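Local atomic coordinates of antigen MTB48, Mycobacterial protein (Mycobacterium smegmatis, PDB entry 4WJ1), a protein that belongs to the ESX-1 type VII secretion system, can bind copies of itself and is probably involved in DNA conjugation, at least in the recipient strain. Residues Arg26-Pro36 against Ser155-Tyr166; Ala72-Ala80 against Val110-Gly118. All blocks are in the same frame, centred on the assembly; numbering follows the deposited sequence.

Both contacts hold irregular segments against long helices of an all-helical, elongated chain that carries the PE and PPE regions of EspB. Contact 1 joins the two regions: residues 26-36, in the loop between helices 12-22 and 40-96, run along helix 154-178. Contact 2 pairs residues 72-80 of helix 40-96 with residues 110-118, in the long connection to helix 139-147. All of contact 2 lies in sequence between the two segments of contact 1. In space the centres are about 37 Å apart, and the nearest atoms of the two contacts about 14 Å, so they do not touch. The centre of contact 1 lies about 11 Å from the centre of the chain, that of contact 2 about 28 Å.

Contact 1: Arg26-Pro36 against Ser155-Tyr166; sequences RPEGPGDATKP and SMKYFRDQWRDY
Pro-30 packs against two aromatic side chains of the helix at once. Its CG sits over the face of Trp-163, 3.4 Å from the centroid of the six-membered ring, while its CD lies over Tyr-166, joined on the same ring by Gly-29 CA. With CG of Tyr-166 anti to the backbone N (chi1 -159°), the phenol reaches along the loop to the carbonyl of Pro-27. There Tyr-166 OH donates to Pro-27 O at 2.6 Å, in the plane of the tyrosine ring. The same hydroxyl accepts a weak, bent bond from NH1 of Arg-26, whose NH2 forms the stronger link, a salt bridge to Asp-64.

Further along, Ala-33 CB drops onto the CB of Phe-159 (3.6 Å) and the SE of selenomethionine Met-156. Two bonds, straight at the hydrogen, fix the backbone around Ala-33: Thr-34 N to Ser-155 OG at 2.7 Å, and Gly-31 N to Gln-162 OE1 at 3.1 Å, with Gly-31 N above the amide plane, off any lone pair.

The more exposed side, by Asp-32 and Thr-34, is looser and partly bridged by water. One water links Thr-34 O with Met-156 N; another accepts from Gln-162 NE2 and reaches Asp-32 O through a weak bond.

This PE-region loop thus joins the PPE region through helix 154-178 along one side, with helix 40-96 contributing Tyr-46 and Lys-57 to its carbonyls, and helix 187-230 meeting Trp-163 through Leu-213.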
ATOM      1  N   ARG A  26      -5.542  -3.484  11.070  1.00 29.74           N
ATOM      2  CA  ARG A  26      -5.055  -3.928   9.775  1.00 34.80           C
ATOM      3  C   ARG A  26      -3.855  -4.850  10.009  1.00 37.45           C
ATOM      4  O   ARG A  26      -2.956  -4.500  10.769  1.00 35.40           O
ATOM      5  CB  ARG A  26      -4.671  -2.728   8.917  1.00 31.87           C
ATOM      6  CG  ARG A  26      -4.136  -3.070   7.557  1.00 31.18           C
ATOM      7  CD  ARG A  26      -3.984  -1.813   6.741  1.00 26.42           C
ATOM      8  NE  ARG A  26      -3.144  -0.818   7.404  1.00 29.53           N
ATOM      9  CZ  ARG A  26      -1.822  -0.749   7.246  1.00 37.86           C
ATOM     10  NH1 ARG A  26      -1.204  -1.627   6.465  1.00 33.92           N
ATOM     11  NH2 ARG A  26      -1.114   0.185   7.868  1.00 31.39           N
ATOM     12  N   PRO A  27      -3.857  -6.046   9.393  1.00 40.78           N
ATOM     13  CA  PRO A  27      -2.736  -6.975   9.578  1.00 37.75           C
ATOM     14  C   PRO A  27      -1.421  -6.353   9.150  1.00 36.29           C
ATOM     15  O   PRO A  27      -1.409  -5.538   8.222  1.00 33.10           O
ATOM     16  CB  PRO A  27      -3.097  -8.155   8.673  1.00 32.78           C
ATOM     17  CG  PRO A  27      -4.588  -8.095   8.568  1.00 35.47           C
ATOM     18  CD  PRO A  27      -4.920  -6.631   8.556  1.00 37.61           C
ATOM     19  N   GLU A  28      -0.343  -6.730   9.831  1.00 38.87           N
ATOM     20  CA  GLU A  28       0.995  -6.284   9.488  1.00 40.60           C
ATOM     21  C   GLU A  28       1.316  -6.551   8.024  1.00 37.95           C
ATOM     22  O   GLU A  28       1.103  -7.654   7.530  1.00 45.91           O
ATOM     23  CB  GLU A  28       2.020  -6.977  10.381  1.00 49.52           C
ATOM     24  CG  GLU A  28       2.412  -6.171  11.606  1.00 68.17           C
ATOM     25  CD  GLU A  28       3.271  -4.970  11.252  1.00 82.11           C
ATOM     26  OE1 GLU A  28       4.292  -5.161  10.545  1.00 79.17           O
ATOM     27  OE2 GLU A  28       2.920  -3.839  11.674  1.00 88.95           O
ATOM     28  N   GLY A  29       1.833  -5.534   7.340  1.00 33.68           N
ATOM     29  CA  GLY A  29       2.148  -5.624   5.925  1.00 26.80           C
ATOM     30  C   GLY A  29       3.428  -6.375   5.577  1.00 40.87           C
ATOM     31  O   GLY A  29       4.084  -6.992   6.434  1.00 31.95           O
ATOM     32  N   PRO A  30       3.782  -6.341   4.285  1.00 39.39           N
ATOM     33  CA  PRO A  30       4.947  -7.005   3.697  1.00 34.39           C
ATOM     34  C   PRO A  30       6.240  -6.690   4.416  1.00 38.54           C
ATOM     35  O   PRO A  30       6.414  -5.581   4.917  1.00 32.09           O
ATOM     36  CB  PRO A  30       4.980  -6.445   2.278  1.00 29.04           C
ATOM     37  CG  PRO A  30       3.538  -6.223   1.976  1.00 33.80           C
ATOM     38  CD  PRO A  30       2.918  -5.743   3.255  1.00 29.42           C
ATOM     39  N   GLY A  31       7.145  -7.666   4.464  1.00 35.77           N
ATOM     40  CA  GLY A  31       8.460  -7.406   4.998  1.00 30.37           C
ATOM     41  C   GLY A  31       9.301  -6.612   4.021  1.00 39.67           C
ATOM     42  O   GLY A  31       8.815  -6.065   3.048  1.00 41.29           O
ATOM     43  N   ASP A  32      10.592  -6.556   4.288  1.00 49.53           N
ATOM     44  CA  ASP A  32      11.514  -5.834   3.444  1.00 40.54           C
ATOM     45  C   ASP A  32      12.148  -6.841   2.452  1.00 45.92           C
ATOM     46  O   ASP A  32      11.736  -8.002   2.384  1.00 51.87           O
ATOM     47  CB  ASP A  32      12.550  -5.145   4.332  1.00 44.55           C
ATOM     48  CG  ASP A  32      13.182  -3.951   3.683  1.00 60.24           C
ATOM     49  OD1 ASP A  32      12.995  -3.745   2.462  1.00 58.73           O
ATOM     50  OD2 ASP A  32      13.891  -3.226   4.408  1.00 71.58           O
ATOM     51  N   ALA A  33      13.140  -6.400   1.689  1.00 38.07           N
ATOM     52  CA  ALA A  33      13.787  -7.247   0.702  1.00 31.24           C
ATOM     53  C   ALA A  33      15.199  -6.750   0.478  1.00 36.39           C
ATOM     54  O   ALA A  33      15.483  -5.591   0.784  1.00 29.27           O
ATOM     55  CB  ALA A  33      13.014  -7.234  -0.600  1.00 35.28           C
ATOM     56  N   THR A  34      16.077  -7.613  -0.050  1.00 32.29           N
ATOM     57  CA  THR A  34      17.397  -7.170  -0.479  1.00 27.69           C
ATOM     58  C   THR A  34      17.615  -7.361  -1.994  1.00 29.88           C
ATOM     59  O   THR A  34      16.947  -8.184  -2.619  1.00 31.89           O
ATOM     60  CB  THR A  34      18.492  -7.900   0.301  1.00 37.66           C
ATOM     61  OG1 THR A  34      18.378  -9.306   0.085  1.00 40.32           O
ATOM     62  CG2 THR A  34      18.348  -7.623   1.775  1.00 35.80           C
ATOM     63  N   LYS A  35      18.514  -6.553  -2.569  1.00 30.27           N
ATOM     64  CA  LYS A  35      19.002  -6.676  -3.960  1.00 35.04           C
ATOM     65  C   LYS A  35      19.563  -8.052  -4.277  1.00 33.67           C
ATOM     66  O   LYS A  35      20.287  -8.603  -3.463  1.00 30.82           O
ATOM     67  CB  LYS A  35      20.143  -5.689  -4.232  1.00 37.08           C
ATOM     68  CG  LYS A  35      19.752  -4.289  -4.449  1.00 52.17           C
ATOM     69  CD  LYS A  35      20.805  -3.362  -3.881  1.00 54.61           C
ATOM     70  CE  LYS A  35      22.138  -3.640  -4.492  1.00 57.65           C
ATOM     71  NZ  LYS A  35      23.104  -2.567  -4.122  1.00 69.63           N
ATOM     72  N   PRO A  36      19.299  -8.572  -5.485  1.00 34.03           N
ATOM     73  CA  PRO A  36      19.876  -9.850  -5.928  1.00 32.87           C
ATOM     74  C   PRO A  36      21.369  -9.734  -6.201  1.00 36.27           C
ATOM     75  O   PRO A  36      22.092 -10.695  -6.006  1.00 44.19           O
ATOM     76  CB  PRO A  36      19.118 -10.170  -7.222  1.00 31.83           C
ATOM     77  CG  PRO A  36      18.024  -9.155  -7.327  1.00 31.16           C
ATOM     78  CD  PRO A  36      18.375  -7.995  -6.475  1.00 29.91           C
ATOM     79  N   SER A 155      14.953 -13.141  -2.280  1.00 31.89           N
ATOM     80  CA  SER A 155      14.432 -12.081  -1.418  1.00 30.95           C
ATOM     81  C   SER A 155      13.364 -11.285  -2.165  1.00 30.82           C
ATOM     82  O   SER A 155      12.232 -11.148  -1.696  1.00 30.85           O
ATOM     83  CB  SER A 155      15.547 -11.151  -0.939  1.00 34.86           C
ATOM     84  OG  SER A 155      15.027 -10.151  -0.073  1.00 41.33           O
HETATM   85  N   MSE A 156      13.732 -10.801  -3.348  1.00 29.91           N
HETATM   86  CA  MSE A 156      12.819 -10.068  -4.203  1.00 32.28           C
HETATM   87  C   MSE A 156      11.591 -10.891  -4.545  1.00 34.84           C
HETATM   88  O   MSE A 156      10.475 -10.372  -4.546  1.00 40.32           O
HETATM   89  CB  MSE A 156      13.536  -9.606  -5.472  1.00 26.68           C
HETATM   90  CG  MSE A 156      14.437  -8.403  -5.218  1.00 32.01           C
HETATM   91 SE   MSE A 156      13.483  -6.900  -4.382  0.75 36.60          SE
HETATM   92  CE  MSE A 156      11.921  -6.849  -5.509  1.00 27.17           C
ATOM     93  N   LYS A 157      11.776 -12.179  -4.795  1.00 34.41           N
ATOM     94  CA  LYS A 157      10.635 -13.029  -5.120  1.00 36.55           C
ATOM     95  C   LYS A 157       9.712 -13.182  -3.917  1.00 37.14           C
ATOM     96  O   LYS A 157       8.502 -13.236  -4.068  1.00 39.78           O
ATOM     97  CB  LYS A 157      11.096 -14.393  -5.627  1.00 32.99           C
ATOM     98  CG  LYS A 157      11.562 -14.350  -7.081  1.00 31.68           C
ATOM     99  CD  LYS A 157      12.370 -15.575  -7.476  1.00 28.22           C
ATOM    100  CE  LYS A 157      12.724 -15.528  -8.958  1.00 32.64           C
ATOM    101  NZ  LYS A 157      13.858 -16.448  -9.297  1.00 30.68           N
ATOM    102  N   TYR A 158      10.271 -13.222  -2.716  1.00 25.67           N
ATOM    103  CA  TYR A 158       9.425 -13.342  -1.544  1.00 27.77           C
ATOM    104  C   TYR A 158       8.650 -12.026  -1.307  1.00 31.49           C
ATOM    105  O   TYR A 158       7.476 -12.027  -0.941  1.00 31.50           O
ATOM    106  CB  TYR A 158      10.253 -13.697  -0.327  1.00 25.72           C
ATOM    107  CG  TYR A 158       9.399 -14.073   0.838  1.00 25.81           C
ATOM    108  CD1 TYR A 158       8.319 -14.922   0.668  1.00 25.90           C
ATOM    109  CD2 TYR A 158       9.666 -13.584   2.116  1.00 25.93           C
ATOM    110  CE1 TYR A 158       7.516 -15.273   1.736  1.00 26.85           C
ATOM    111  CE2 TYR A 158       8.869 -13.926   3.189  1.00 33.10           C
ATOM    112  CZ  TYR A 158       7.798 -14.779   2.993  1.00 32.46           C
ATOM    113  OH  TYR A 158       7.005 -15.133   4.059  1.00 37.55           O
ATOM    114  N   PHE A 159       9.356 -10.918  -1.506  1.00 28.74           N
ATOM    115  CA  PHE A 159       8.813  -9.581  -1.461  1.00 29.04           C
ATOM    116  C   PHE A 159       7.637  -9.506  -2.416  1.00 34.18           C
ATOM    117  O   PHE A 159       6.555  -9.048  -2.051  1.00 38.07           O
ATOM    118  CB  PHE A 159       9.929  -8.581  -1.815  1.00 34.01           C
ATOM    119  CG  PHE A 159       9.459  -7.162  -2.131  1.00 37.64           C
ATOM    120  CD1 PHE A 159       9.095  -6.804  -3.421  1.00 31.84           C
ATOM    121  CD2 PHE A 159       9.480  -6.173  -1.153  1.00 35.51           C
ATOM    122  CE1 PHE A 159       8.721  -5.505  -3.720  1.00 37.31           C
ATOM    123  CE2 PHE A 159       9.101  -4.873  -1.441  1.00 38.64           C
ATOM    124  CZ  PHE A 159       8.715  -4.537  -2.727  1.00 37.00           C
ATOM    125  N   ARG A 160       7.847 -10.003  -3.631  1.00 30.19           N
ATOM    126  CA  ARG A 160       6.792 -10.021  -4.629  1.00 32.01           C
ATOM    127  C   ARG A 160       5.599 -10.822  -4.123  1.00 32.81           C
ATOM    128  O   ARG A 160       4.470 -10.367  -4.187  1.00 29.87           O
ATOM    129  CB  ARG A 160       7.308 -10.594  -5.946  1.00 26.28           C
ATOM    130  CG  ARG A 160       6.301 -10.587  -7.080  1.00 34.92           C
ATOM    131  CD  ARG A 160       5.480 -11.872  -7.129  1.00 38.35           C
ATOM    132  NE  ARG A 160       6.314 -13.056  -6.951  1.00 38.23           N
ATOM    133  CZ  ARG A 160       6.986 -13.641  -7.937  1.00 38.79           C
ATOM    134  NH1 ARG A 160       6.923 -13.136  -9.164  1.00 36.28           N
ATOM    135  NH2 ARG A 160       7.726 -14.721  -7.697  1.00 38.26           N
ATOM    136  N   ASP A 161       5.850 -12.022  -3.621  1.00 31.43           N
ATOM    137  CA  ASP A 161       4.774 -12.848  -3.093  1.00 27.31           C
ATOM    138  C   ASP A 161       4.032 -12.141  -1.960  1.00 31.87           C
ATOM    139  O   ASP A 161       2.805 -12.218  -1.866  1.00 34.25           O
ATOM    140  CB  ASP A 161       5.320 -14.186  -2.588  1.00 32.00           C
ATOM    141  CG  ASP A 161       5.863 -15.070  -3.703  1.00 35.54           C
ATOM    142  OD1 ASP A 161       5.617 -14.786  -4.888  1.00 41.64           O
ATOM    143  OD2 ASP A 161       6.534 -16.069  -3.382  1.00 49.08           O
ATOM    144  N   GLN A 162       4.771 -11.457  -1.092  1.00 25.63           N
ATOM    145  CA  GLN A 162       4.150 -10.840   0.068  1.00 29.49           C
ATOM    146  C   GLN A 162       3.204  -9.705  -0.319  1.00 33.18           C
ATOM    147  O   GLN A 162       2.145  -9.536   0.271  1.00 31.91           O
ATOM    148  CB  GLN A 162       5.210 -10.304   1.019  1.00 31.44           C
ATOM    149  CG  GLN A 162       5.993 -11.349   1.761  1.00 31.43           C
ATOM    150  CD  GLN A 162       6.873 -10.722   2.795  1.00 37.34           C
ATOM    151  OE1 GLN A 162       6.510 -10.670   3.955  1.00 39.73           O
ATOM    152  NE2 GLN A 162       8.036 -10.215   2.377  1.00 52.02           N
ATOM    153  N   TRP A 163       3.609  -8.924  -1.308  1.00 30.56           N
ATOM    154  CA  TRP A 163       2.813  -7.810  -1.747  1.00 29.51           C
ATOM    155  C   TRP A 163       1.602  -8.330  -2.487  1.00 36.70           C
ATOM    156  O   TRP A 163       0.476  -7.886  -2.234  1.00 37.39           O
ATOM    157  CB  TRP A 163       3.635  -6.858  -2.605  1.00 26.01           C
ATOM    158  CG  TRP A 163       4.368  -5.906  -1.734  1.00 25.92           C
ATOM    159  CD1 TRP A 163       5.693  -5.947  -1.384  1.00 29.46           C
ATOM    160  CD2 TRP A 163       3.811  -4.777  -1.047  1.00 34.06           C
ATOM    161  NE1 TRP A 163       5.997  -4.898  -0.541  1.00 31.18           N
ATOM    162  CE2 TRP A 163       4.855  -4.170  -0.318  1.00 31.69           C
ATOM    163  CE3 TRP A 163       2.531  -4.214  -0.987  1.00 30.28           C
ATOM    164  CZ2 TRP A 163       4.657  -3.039   0.459  1.00 31.81           C
ATOM    165  CZ3 TRP A 163       2.340  -3.092  -0.219  1.00 32.67           C
ATOM    166  CH2 TRP A 163       3.393  -2.513   0.494  1.00 30.49           C
ATOM    167  N   ARG A 164       1.820  -9.293  -3.370  1.00 32.71           N
ATOM    168  CA  ARG A 164       0.716  -9.883  -4.107  1.00 36.02           C
ATOM    169  C   ARG A 164      -0.364 -10.378  -3.156  1.00 39.38           C
ATOM    170  O   ARG A 164      -1.554 -10.176  -3.387  1.00 40.79           O
ATOM    171  CB  ARG A 164       1.202 -11.033  -4.976  1.00 29.74           C
ATOM    172  CG  ARG A 164       0.106 -11.738  -5.748  1.00 33.22           C
ATOM    173  CD  ARG A 164       0.607 -13.080  -6.255  1.00 42.08           C
ATOM    174  NE  ARG A 164       0.863 -13.979  -5.136  1.00 50.41           N
ATOM    175  CZ  ARG A 164       1.828 -14.891  -5.103  1.00 49.93           C
ATOM    176  NH1 ARG A 164       2.642 -15.037  -6.144  1.00 48.70           N
ATOM    177  NH2 ARG A 164       1.981 -15.654  -4.022  1.00 45.69           N
ATOM    178  N   ASP A 165       0.059 -10.996  -2.064  1.00 34.80           N
ATOM    179  CA  ASP A 165      -0.897 -11.631  -1.177  1.00 34.20           C
ATOM    180  C   ASP A 165      -1.521 -10.680  -0.207  1.00 33.32           C
ATOM    181  O   ASP A 165      -2.495 -11.024   0.464  1.00 36.67           O
ATOM    182  CB  ASP A 165      -0.230 -12.748  -0.420  1.00 34.11           C
ATOM    183  CG  ASP A 165       0.132 -13.893  -1.315  1.00 39.71           C
ATOM    184  OD1 ASP A 165      -0.495 -14.089  -2.377  1.00 52.89           O
ATOM    185  OD2 ASP A 165       1.045 -14.609  -0.944  1.00 39.28           O
ATOM    186  N   TYR A 166      -0.965  -9.480  -0.134  1.00 30.38           N
ATOM    187  CA  TYR A 166      -1.499  -8.463   0.753  1.00 28.54           C
ATOM    188  C   TYR A 166      -2.715  -7.798   0.118  1.00 32.70           C
ATOM    189  O   TYR A 166      -3.521  -7.180   0.803  1.00 33.85           O
ATOM    190  CB  TYR A 166      -0.439  -7.424   1.069  1.00 27.21           C
ATOM    191  CG  TYR A 166      -0.712  -6.649   2.333  1.00 29.31           C
ATOM    192  CD1 TYR A 166      -0.950  -7.314   3.531  1.00 31.67           C
ATOM    193  CD2 TYR A 166      -0.716  -5.258   2.338  1.00 27.21           C
ATOM    194  CE1 TYR A 166      -1.191  -6.616   4.693  1.00 31.51           C
ATOM    195  CE2 TYR A 166      -0.944  -4.555   3.500  1.00 30.21           C
ATOM    196  CZ  TYR A 166      -1.179  -5.241   4.672  1.00 29.99           C
ATOM    197  OH  TYR A 166      -1.400  -4.558   5.836  1.00 31.83           O
TER
HETATM  198  O   HOH W   1       7.822  -4.137   1.691  1.00 33.87           O
HETATM  199  O   HOH W   2      10.444 -10.409   4.395  1.00 49.87           O
HETATM  200  O   HOH W   3      16.783 -10.422  -4.060  1.00 42.43           O

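Contact 2: Ala72-Ala80 against Val110-Gly118; sequences AAIRAAAGA and VPDMSGIPG
Ala-76 CB abuts the carbonyl O of Asp-112 at 3.3 Å, while the flat carboxylate of this aspartate, turned away from the helix, is bound within its own loop. Ser-114 N and Ser-114 OG both approach OD1 of Asp-112 from one face of the carboxylate. The amide N comes from high above the plane (65°) at 3.2 Å, making an Asx turn, whereas the hydroxyl OG lies on the syn side, closer to the plane, at 2.9 Å. These two bonds brace the segment where it enters a type I turn, Met-113 to Ile-116.

No hydrogen bond crosses between the segments, and the join is essentially apolar. The pyrrolidine of Pro-111 turns its CB and CG to the helix, with CB 4.0 Å from Ala-77 CA and CG 4.2 Å from Ala-80 CB. Toward the N-terminal end of the helical segment, selenomethionine Met-113 bends at chi2 (-74°), which brings its SE to 3.8 Å from Ala-73 CB. Ile-116 packs beside it on the same turn of helix: its CG1 meets Ala-72 CB at 3.6 Å and its CD1 presses against Ala-73 N at 3.4 Å. The small alanines let the loop come close to the helix backbone.

In the C-terminal loop, Leu-289 touches Ala-77 and Met-113, and Ile-286 touches Ala-73. Other sides of helix 40-96 are taken by helix 12-22, where Arg-75 forms salt bridges with Glu-16 and with Glu-23 just beyond it, and by helix 187-230, which Ile-74 meets.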
ATOM      1  N   ALA A  72     -14.284   7.926  15.455  1.00 30.91           N
ATOM      2  CA  ALA A  72     -14.418   8.996  16.414  1.00 37.65           C
ATOM      3  C   ALA A  72     -15.639   9.848  16.071  1.00 36.60           C
ATOM      4  O   ALA A  72     -16.360  10.299  16.959  1.00 40.98           O
ATOM      5  CB  ALA A  72     -13.155   9.837  16.443  1.00 38.01           C
ATOM      6  N   ALA A  73     -15.865  10.044  14.779  1.00 31.20           N
ATOM      7  CA  ALA A  73     -17.000  10.818  14.303  1.00 33.28           C
ATOM      8  C   ALA A  73     -18.287  10.110  14.691  1.00 38.08           C
ATOM      9  O   ALA A  73     -19.239  10.736  15.149  1.00 42.52           O
ATOM     10  CB  ALA A  73     -16.917  11.007  12.812  1.00 30.21           C
ATOM     11  N   ILE A  74     -18.292   8.791  14.529  1.00 33.50           N
ATOM     12  CA  ILE A  74     -19.440   7.981  14.904  1.00 33.13           C
ATOM     13  C   ILE A  74     -19.687   8.104  16.400  1.00 41.93           C
ATOM     14  O   ILE A  74     -20.817   8.309  16.834  1.00 44.35           O
ATOM     15  CB  ILE A  74     -19.237   6.512  14.503  1.00 29.77           C
ATOM     16  CG1 ILE A  74     -19.464   6.351  12.999  1.00 29.54           C
ATOM     17  CG2 ILE A  74     -20.182   5.610  15.235  1.00 30.33           C
ATOM     18  CD1 ILE A  74     -18.929   5.031  12.438  1.00 28.70           C
ATOM     19  N   ARG A  75     -18.623   8.026  17.194  1.00 34.35           N
ATOM     20  CA  ARG A  75     -18.782   8.171  18.636  1.00 34.20           C
ATOM     21  C   ARG A  75     -19.221   9.573  19.038  1.00 38.57           C
ATOM     22  O   ARG A  75     -19.883   9.745  20.062  1.00 45.21           O
ATOM     23  CB  ARG A  75     -17.493   7.811  19.355  1.00 40.39           C
ATOM     24  CG  ARG A  75     -17.115   6.360  19.132  1.00 43.58           C
ATOM     25  CD  ARG A  75     -16.265   5.825  20.233  1.00 39.02           C
ATOM     26  NE  ARG A  75     -16.149   4.389  20.080  1.00 43.63           N
ATOM     27  CZ  ARG A  75     -15.127   3.787  19.487  1.00 43.22           C
ATOM     28  NH1 ARG A  75     -14.114   4.502  19.006  1.00 37.52           N
ATOM     29  NH2 ARG A  75     -15.122   2.468  19.384  1.00 36.91           N
ATOM     30  N   ALA A  76     -18.860  10.577  18.247  1.00 33.76           N
ATOM     31  CA  ALA A  76     -19.266  11.941  18.572  1.00 37.24           C
ATOM     32  C   ALA A  76     -20.767  12.064  18.316  1.00 41.41           C
ATOM     33  O   ALA A  76     -21.507  12.635  19.112  1.00 47.28           O
ATOM     34  CB  ALA A  76     -18.481  12.947  17.768  1.00 34.18           C
ATOM     35  N   ALA A  77     -21.211  11.489  17.205  1.00 41.40           N
ATOM     36  CA  ALA A  77     -22.628  11.395  16.904  1.00 39.48           C
ATOM     37  C   ALA A  77     -23.373  10.704  18.040  1.00 43.05           C
ATOM     38  O   ALA A  77     -24.351  11.229  18.563  1.00 53.40           O
ATOM     39  CB  ALA A  77     -22.840  10.647  15.597  1.00 32.88           C
ATOM     40  N   ALA A  78     -22.899   9.526  18.421  1.00 36.81           N
ATOM     41  CA  ALA A  78     -23.543   8.740  19.468  1.00 38.02           C
ATOM     42  C   ALA A  78     -23.636   9.544  20.753  1.00 41.36           C
ATOM     43  O   ALA A  78     -24.628   9.465  21.477  1.00 47.22           O
ATOM     44  CB  ALA A  78     -22.774   7.417  19.713  1.00 34.25           C
ATOM     45  N   GLY A  79     -22.603  10.336  21.022  1.00 38.65           N
ATOM     46  CA  GLY A  79     -22.580  11.170  22.211  1.00 37.32           C
ATOM     47  C   GLY A  79     -23.671  12.206  22.139  1.00 43.06           C
ATOM     48  O   GLY A  79     -24.349  12.487  23.126  1.00 50.52           O
ATOM     49  N   ALA A  80     -23.835  12.768  20.948  1.00 43.98           N
ATOM     50  CA  ALA A  80     -24.875  13.757  20.689  1.00 44.36           C
ATOM     51  C   ALA A  80     -26.266  13.131  20.816  1.00 43.76           C
ATOM     52  O   ALA A  80     -27.175  13.742  21.381  1.00 46.81           O
ATOM     53  CB  ALA A  80     -24.685  14.376  19.307  1.00 37.44           C
ATOM     54  N   VAL A 110     -25.400  19.763  15.982  1.00 55.57           N
ATOM     55  CA  VAL A 110     -24.406  19.186  15.100  1.00 52.26           C
ATOM     56  C   VAL A 110     -23.286  18.567  15.929  1.00 51.26           C
ATOM     57  O   VAL A 110     -22.592  19.280  16.654  1.00 53.24           O
ATOM     58  CB  VAL A 110     -23.831  20.266  14.155  1.00 51.85           C
ATOM     59  CG1 VAL A 110     -22.915  19.652  13.136  1.00 48.00           C
ATOM     60  CG2 VAL A 110     -24.956  21.015  13.465  1.00 46.18           C
ATOM     61  N   PRO A 111     -23.107  17.237  15.828  1.00 47.28           N
ATOM     62  CA  PRO A 111     -22.097  16.510  16.610  1.00 48.53           C
ATOM     63  C   PRO A 111     -20.736  17.201  16.644  1.00 49.31           C
ATOM     64  O   PRO A 111     -20.272  17.716  15.628  1.00 50.20           O
ATOM     65  CB  PRO A 111     -22.008  15.167  15.886  1.00 41.85           C
ATOM     66  CG  PRO A 111     -23.371  14.963  15.349  1.00 43.79           C
ATOM     67  CD  PRO A 111     -23.895  16.327  14.977  1.00 42.85           C
ATOM     68  N   ASP A 112     -20.115  17.216  17.817  1.00 51.01           N
ATOM     69  CA  ASP A 112     -18.859  17.927  18.017  1.00 59.99           C
ATOM     70  C   ASP A 112     -17.669  17.106  17.521  1.00 54.46           C
ATOM     71  O   ASP A 112     -17.339  16.075  18.098  1.00 58.39           O
ATOM     72  CB  ASP A 112     -18.692  18.268  19.498  1.00 65.41           C
ATOM     73  CG  ASP A 112     -17.496  19.148  19.764  1.00 72.48           C
ATOM     74  OD1 ASP A 112     -17.021  19.823  18.823  1.00 73.66           O
ATOM     75  OD2 ASP A 112     -17.048  19.179  20.931  1.00 78.36           O
HETATM   76  N   MSE A 113     -17.034  17.575  16.450  1.00 49.02           N
HETATM   77  CA  MSE A 113     -15.899  16.884  15.838  1.00 46.79           C
HETATM   78  C   MSE A 113     -14.554  17.398  16.337  1.00 52.22           C
HETATM   79  O   MSE A 113     -13.500  16.895  15.939  1.00 55.33           O
HETATM   80  CB  MSE A 113     -15.954  17.035  14.313  1.00 47.76           C
HETATM   81  CG  MSE A 113     -17.277  16.596  13.695  1.00 57.34           C
HETATM   82 SE   MSE A 113     -17.427  14.646  13.680  0.73 49.27          SE
HETATM   83  CE  MSE A 113     -19.349  14.461  13.760  1.00 63.53           C
ATOM     84  N   SER A 114     -14.594  18.395  17.210  1.00 60.09           N
ATOM     85  CA  SER A 114     -13.426  19.228  17.472  1.00 62.23           C
ATOM     86  C   SER A 114     -12.243  18.498  18.105  1.00 60.91           C
ATOM     87  O   SER A 114     -11.107  18.969  17.988  1.00 64.42           O
ATOM     88  CB  SER A 114     -13.816  20.412  18.357  1.00 59.46           C
ATOM     89  OG  SER A 114     -14.218  19.958  19.630  1.00 59.38           O
ATOM     90  N   GLY A 115     -12.487  17.364  18.759  1.00 54.81           N
ATOM     91  CA  GLY A 115     -11.401  16.619  19.388  1.00 51.32           C
ATOM     92  C   GLY A 115     -10.876  15.446  18.579  1.00 58.32           C
ATOM     93  O   GLY A 115      -9.954  14.748  18.997  1.00 71.73           O
ATOM     94  N   ILE A 116     -11.468  15.227  17.412  1.00 56.46           N
ATOM     95  CA  ILE A 116     -11.075  14.145  16.517  1.00 50.36           C
ATOM     96  C   ILE A 116      -9.751  14.454  15.825  1.00 45.80           C
ATOM     97  O   ILE A 116      -9.579  15.540  15.271  1.00 48.82           O
ATOM     98  CB  ILE A 116     -12.176  13.912  15.470  1.00 49.14           C
ATOM     99  CG1 ILE A 116     -13.431  13.404  16.160  1.00 50.78           C
ATOM    100  CG2 ILE A 116     -11.739  12.946  14.418  1.00 51.82           C
ATOM    101  CD1 ILE A 116     -14.566  13.178  15.226  1.00 60.10           C
ATOM    102  N   PRO A 117      -8.806  13.504  15.859  1.00 44.14           N
ATOM    103  CA  PRO A 117      -7.480  13.656  15.243  1.00 46.80           C
ATOM    104  C   PRO A 117      -7.565  14.027  13.770  1.00 44.13           C
ATOM    105  O   PRO A 117      -8.535  13.674  13.106  1.00 45.59           O
ATOM    106  CB  PRO A 117      -6.852  12.268  15.400  1.00 44.85           C
ATOM    107  CG  PRO A 117      -7.588  11.645  16.517  1.00 45.88           C
ATOM    108  CD  PRO A 117      -8.976  12.184  16.483  1.00 47.54           C
ATOM    109  N   GLY A 118      -6.556  14.718  13.261  1.00 41.42           N
ATOM    110  CA  GLY A 118      -6.596  15.151  11.880  1.00 42.64           C
ATOM    111  C   GLY A 118      -6.040  14.072  10.976  1.00 46.01           C
ATOM    112  O   GLY A 118      -5.493  13.069  11.458  1.00 39.21           O
TER